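Local structure of acireductone dioxygenase (Bacillus anthracis, 4QGL) at residues L33-L46 against E59-V71. The protein probably oxidises the methionine-salvage acireductone with molecular oxygen, giving different products depending on whether iron or nickel is bound. Numbering follows the deposited sequence.
Sequences LYEKWNISKLPPHL and EILAVFSKEIADV
Trp37 and Phe64 meet where the outer strand 33-36 of a cupin β-sandwich runs into a loop that passes over the helices 54-63 and 65-75 packed on the same sheet. Their planes lie 25° apart but are slid past one another, with the centroids of the Trp37 six-membered ring and the Phe64 ring 5.9 Å apart, so the rings barely overlap. Glu67 approaches the indole more closely: its CB sits 3.5 Å from the centroid of the Trp37 six-membered ring and almost straight above it, a CH-pi contact. With CG beside the backbone N (chi1 -63°), the indole is carried onto helix 65-75, and its breadth lets it also reach Ile68, while Val71 CG1 meets its edge. Its one polar group is satisfied: Trp37 NE1 makes a nearly straight hydrogen bond of 2.7 Å to Glu35 OE2, which lies in the ring plane. Phe112 of the sheet stacks on Trp37 and also meets Phe64, which joins this apolar cluster to the sandwich. Farther along, the branched ends of Leu42 and Leu46 pack against the last turn of helix 54-63: Leu42 CD1 comes to the edge of the Phe64 ring, while Leu46 CD1 packs on Ile60 CG1.

The solvent side is looser and polar. The long chain of Lys41 lies along Val63 and carries its ammonium to Glu67, forming a salt bridge, and to Val63 O through a weak hydrogen bond. Glu67 thus serves both sides, its aliphatic part on the indole and its bent end, chi2 85°, turned to the lysine. At the outer end of the loop, Glu59 OE2 lies at the edge of the His45 ring, 3.6 Å from His45 NE2.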
# COMPACT_ATOMS: atom_id res chain seq x y z
N LEU A 33 5.26 -3.55 -8.63
CA LEU A 33 6.34 -4.04 -7.79
C LEU A 33 5.77 -4.52 -6.49
O LEU A 33 4.95 -3.85 -5.88
CB LEU A 33 7.36 -2.96 -7.49
CG LEU A 33 8.61 -3.39 -6.66
CD1 LEU A 33 9.30 -4.64 -7.23
CD2 LEU A 33 9.63 -2.26 -6.54
N TYR A 34 6.19 -5.69 -6.08
CA TYR A 34 5.78 -6.19 -4.81
C TYR A 34 7.01 -6.68 -4.04
O TYR A 34 7.92 -7.26 -4.61
CB TYR A 34 4.72 -7.27 -4.99
CG TYR A 34 4.33 -7.90 -3.69
CD1 TYR A 34 3.99 -7.12 -2.58
CD2 TYR A 34 4.30 -9.28 -3.54
CE1 TYR A 34 3.67 -7.69 -1.36
CE2 TYR A 34 3.96 -9.88 -2.33
CZ TYR A 34 3.65 -9.08 -1.24
OH TYR A 34 3.31 -9.69 -0.04
N GLU A 35 7.07 -6.37 -2.75
CA GLU A 35 8.17 -6.82 -1.92
C GLU A 35 7.58 -7.20 -0.61
O GLU A 35 6.57 -6.61 -0.19
CB GLU A 35 9.16 -5.70 -1.69
CG GLU A 35 9.87 -5.19 -2.94
CD GLU A 35 10.96 -4.18 -2.61
OE1 GLU A 35 11.56 -3.59 -3.55
OE2 GLU A 35 11.23 -3.96 -1.39
N LYS A 36 8.20 -8.17 0.04
CA LYS A 36 7.81 -8.52 1.38
C LYS A 36 8.98 -8.18 2.31
O LYS A 36 10.08 -8.74 2.16
CB LYS A 36 7.40 -10.00 1.47
CG LYS A 36 6.75 -10.45 2.80
CD LYS A 36 5.21 -10.24 2.82
CE LYS A 36 4.61 -10.17 4.25
NZ LYS A 36 3.21 -9.62 4.23
N TRP A 37 8.76 -7.23 3.22
CA TRP A 37 9.79 -6.85 4.19
C TRP A 37 9.55 -7.56 5.50
O TRP A 37 8.42 -7.99 5.80
CB TRP A 37 9.74 -5.36 4.46
CG TRP A 37 10.03 -4.54 3.29
CD1 TRP A 37 10.48 -4.97 2.06
CD2 TRP A 37 9.94 -3.13 3.22
NE1 TRP A 37 10.67 -3.90 1.23
CE2 TRP A 37 10.35 -2.75 1.92
CE3 TRP A 37 9.57 -2.14 4.12
CZ2 TRP A 37 10.38 -1.44 1.51
CZ3 TRP A 37 9.60 -0.86 3.73
CH2 TRP A 37 10.01 -0.50 2.43
N ASN A 38 10.61 -7.66 6.30
CA ASN A 38 10.58 -8.47 7.49
C ASN A 38 9.92 -7.72 8.64
O ASN A 38 10.52 -6.93 9.35
CB ASN A 38 11.97 -8.95 7.81
CG ASN A 38 12.00 -9.83 9.02
OD1 ASN A 38 11.36 -10.89 9.08
ND2 ASN A 38 12.70 -9.39 10.01
N ILE A 39 8.62 -7.97 8.77
CA ILE A 39 7.74 -7.20 9.68
C ILE A 39 7.98 -7.64 11.12
O ILE A 39 7.74 -6.89 12.03
CB ILE A 39 6.25 -7.23 9.20
CG1 ILE A 39 5.35 -6.28 9.99
CG2 ILE A 39 5.65 -8.63 9.20
CD1 ILE A 39 5.38 -4.87 9.45
N SER A 40 8.53 -8.85 11.30
CA SER A 40 8.94 -9.35 12.64
C SER A 40 9.99 -8.48 13.33
O SER A 40 10.18 -8.57 14.52
CB SER A 40 9.48 -10.78 12.56
OG SER A 40 10.70 -10.85 11.85
N LYS A 41 10.69 -7.65 12.56
CA LYS A 41 11.55 -6.61 13.13
C LYS A 41 10.84 -5.54 13.93
O LYS A 41 11.44 -4.91 14.77
CB LYS A 41 12.27 -5.85 12.03
CG LYS A 41 13.57 -6.46 11.59
CD LYS A 41 13.79 -6.11 10.14
CE LYS A 41 13.82 -4.60 9.96
NZ LYS A 41 14.42 -4.26 8.64
N LEU A 42 9.61 -5.25 13.59
CA LEU A 42 8.90 -4.16 14.22
C LEU A 42 8.75 -4.49 15.69
O LEU A 42 8.33 -5.59 16.03
CB LEU A 42 7.53 -3.95 13.57
CG LEU A 42 6.77 -2.66 13.92
CD1 LEU A 42 7.35 -1.45 13.20
CD2 LEU A 42 5.28 -2.78 13.60
N PRO A 43 9.11 -3.55 16.56
CA PRO A 43 8.86 -3.68 17.98
C PRO A 43 7.38 -3.80 18.33
O PRO A 43 6.55 -3.13 17.74
CB PRO A 43 9.41 -2.39 18.58
CG PRO A 43 10.24 -1.76 17.54
CD PRO A 43 10.10 -2.51 16.26
N PRO A 44 7.06 -4.65 19.30
CA PRO A 44 5.67 -4.96 19.59
C PRO A 44 4.81 -3.78 20.03
O PRO A 44 3.61 -3.76 19.70
CB PRO A 44 5.77 -6.03 20.68
CG PRO A 44 7.04 -6.75 20.34
CD PRO A 44 7.97 -5.64 19.92
N HIS A 45 5.39 -2.80 20.73
CA HIS A 45 4.60 -1.65 21.14
C HIS A 45 4.20 -0.84 19.91
O HIS A 45 3.29 -0.02 20.01
CB HIS A 45 5.32 -0.79 22.17
CG HIS A 45 6.27 0.20 21.58
ND1 HIS A 45 5.94 1.52 21.41
CD2 HIS A 45 7.53 0.06 21.12
CE1 HIS A 45 6.96 2.16 20.87
NE2 HIS A 45 7.94 1.29 20.68
N LEU A 46 4.85 -1.06 18.76
CA LEU A 46 4.37 -0.46 17.49
C LEU A 46 3.38 -1.29 16.64
O LEU A 46 2.81 -0.76 15.70
CB LEU A 46 5.55 -0.00 16.63
CG LEU A 46 6.32 1.13 17.29
CD1 LEU A 46 7.44 1.62 16.40
CD2 LEU A 46 5.38 2.26 17.65
N GLU A 59 10.56 6.26 14.72
CA GLU A 59 11.06 4.92 15.00
C GLU A 59 10.72 3.91 13.94
O GLU A 59 11.54 3.07 13.62
CB GLU A 59 10.44 4.43 16.29
CG GLU A 59 11.20 3.28 16.90
CD GLU A 59 10.71 2.97 18.29
OE1 GLU A 59 11.17 1.94 18.85
OE2 GLU A 59 9.85 3.73 18.83
N ILE A 60 9.50 3.99 13.43
CA ILE A 60 9.03 3.12 12.37
C ILE A 60 9.89 3.28 11.13
O ILE A 60 10.38 2.30 10.57
CB ILE A 60 7.55 3.41 12.07
CG1 ILE A 60 6.67 2.76 13.14
CG2 ILE A 60 7.15 2.88 10.69
CD1 ILE A 60 5.19 2.94 12.90
N LEU A 61 10.10 4.53 10.73
CA LEU A 61 11.08 4.86 9.67
C LEU A 61 12.54 4.49 9.98
O LEU A 61 13.32 4.25 9.08
CB LEU A 61 11.00 6.35 9.36
CG LEU A 61 9.68 6.82 8.76
CD1 LEU A 61 9.72 8.33 8.62
CD2 LEU A 61 9.39 6.12 7.43
N ALA A 62 12.93 4.45 11.24
CA ALA A 62 14.24 3.94 11.55
C ALA A 62 14.39 2.44 11.34
O ALA A 62 15.44 2.00 10.91
CB ALA A 62 14.62 4.31 12.98
N VAL A 63 13.39 1.66 11.68
CA VAL A 63 13.48 0.21 11.60
C VAL A 63 13.57 -0.29 10.15
O VAL A 63 14.33 -1.20 9.88
CB VAL A 63 12.32 -0.47 12.33
CG1 VAL A 63 12.41 -1.97 12.28
CG2 VAL A 63 12.30 -0.07 13.78
N PHE A 64 12.79 0.29 9.24
CA PHE A 64 12.84 -0.12 7.83
C PHE A 64 13.68 0.79 6.96
O PHE A 64 13.60 0.71 5.75
CB PHE A 64 11.44 -0.25 7.25
CG PHE A 64 10.62 -1.25 7.98
CD1 PHE A 64 10.74 -2.60 7.69
CD2 PHE A 64 9.76 -0.85 8.98
CE1 PHE A 64 10.01 -3.53 8.39
CE2 PHE A 64 9.01 -1.78 9.68
CZ PHE A 64 9.14 -3.12 9.39
N SER A 65 14.59 1.54 7.57
CA SER A 65 15.44 2.47 6.82
C SER A 65 16.27 1.83 5.72
O SER A 65 16.48 2.43 4.68
CB SER A 65 16.34 3.28 7.74
OG SER A 65 17.29 2.46 8.39
N LYS A 66 16.76 0.62 5.95
CA LYS A 66 17.52 -0.10 4.92
C LYS A 66 16.62 -0.47 3.75
O LYS A 66 16.93 -0.24 2.59
CB LYS A 66 18.17 -1.35 5.53
CG LYS A 66 18.83 -2.28 4.54
CD LYS A 66 19.90 -1.59 3.74
CE LYS A 66 20.74 -2.63 2.99
NZ LYS A 66 21.43 -2.00 1.84
N GLU A 67 15.48 -1.04 4.06
CA GLU A 67 14.57 -1.46 3.01
C GLU A 67 14.10 -0.28 2.23
O GLU A 67 13.94 -0.37 1.05
CB GLU A 67 13.36 -2.18 3.56
CG GLU A 67 13.65 -3.56 4.10
CD GLU A 67 14.13 -3.53 5.54
OE1 GLU A 67 14.75 -2.57 5.97
OE2 GLU A 67 13.84 -4.47 6.27
N ILE A 68 13.90 0.84 2.90
CA ILE A 68 13.54 2.09 2.24
C ILE A 68 14.67 2.64 1.36
O ILE A 68 14.43 3.04 0.23
CB ILE A 68 13.14 3.17 3.25
CG1 ILE A 68 12.04 2.62 4.15
CG2 ILE A 68 12.61 4.40 2.55
CD1 ILE A 68 11.42 3.61 5.12
N ALA A 69 15.88 2.63 1.85
CA ALA A 69 16.99 3.07 1.03
C ALA A 69 17.10 2.28 -0.26
O ALA A 69 17.37 2.84 -1.31
CB ALA A 69 18.31 2.98 1.81
N ASP A 70 16.91 0.97 -0.17
CA ASP A 70 17.08 0.08 -1.32
C ASP A 70 16.03 0.33 -2.38
O ASP A 70 16.35 0.43 -3.55
CB ASP A 70 17.07 -1.39 -0.88
CG ASP A 70 18.31 -1.80 -0.04
OD1 ASP A 70 19.36 -1.09 -0.02
OD2 ASP A 70 18.21 -2.88 0.61
N VAL A 71 14.79 0.42 -1.95
CA VAL A 71 13.66 0.72 -2.83
C VAL A 71 13.69 2.19 -3.33
O VAL A 71 13.32 2.46 -4.48
CB VAL A 71 12.29 0.30 -2.18
CG1 VAL A 71 11.82 1.26 -1.10
CG2 VAL A 71 11.22 0.17 -3.24
O HOH W 1 13.77 -2.54 0.03
O HOH W 2 11.09 0.73 20.97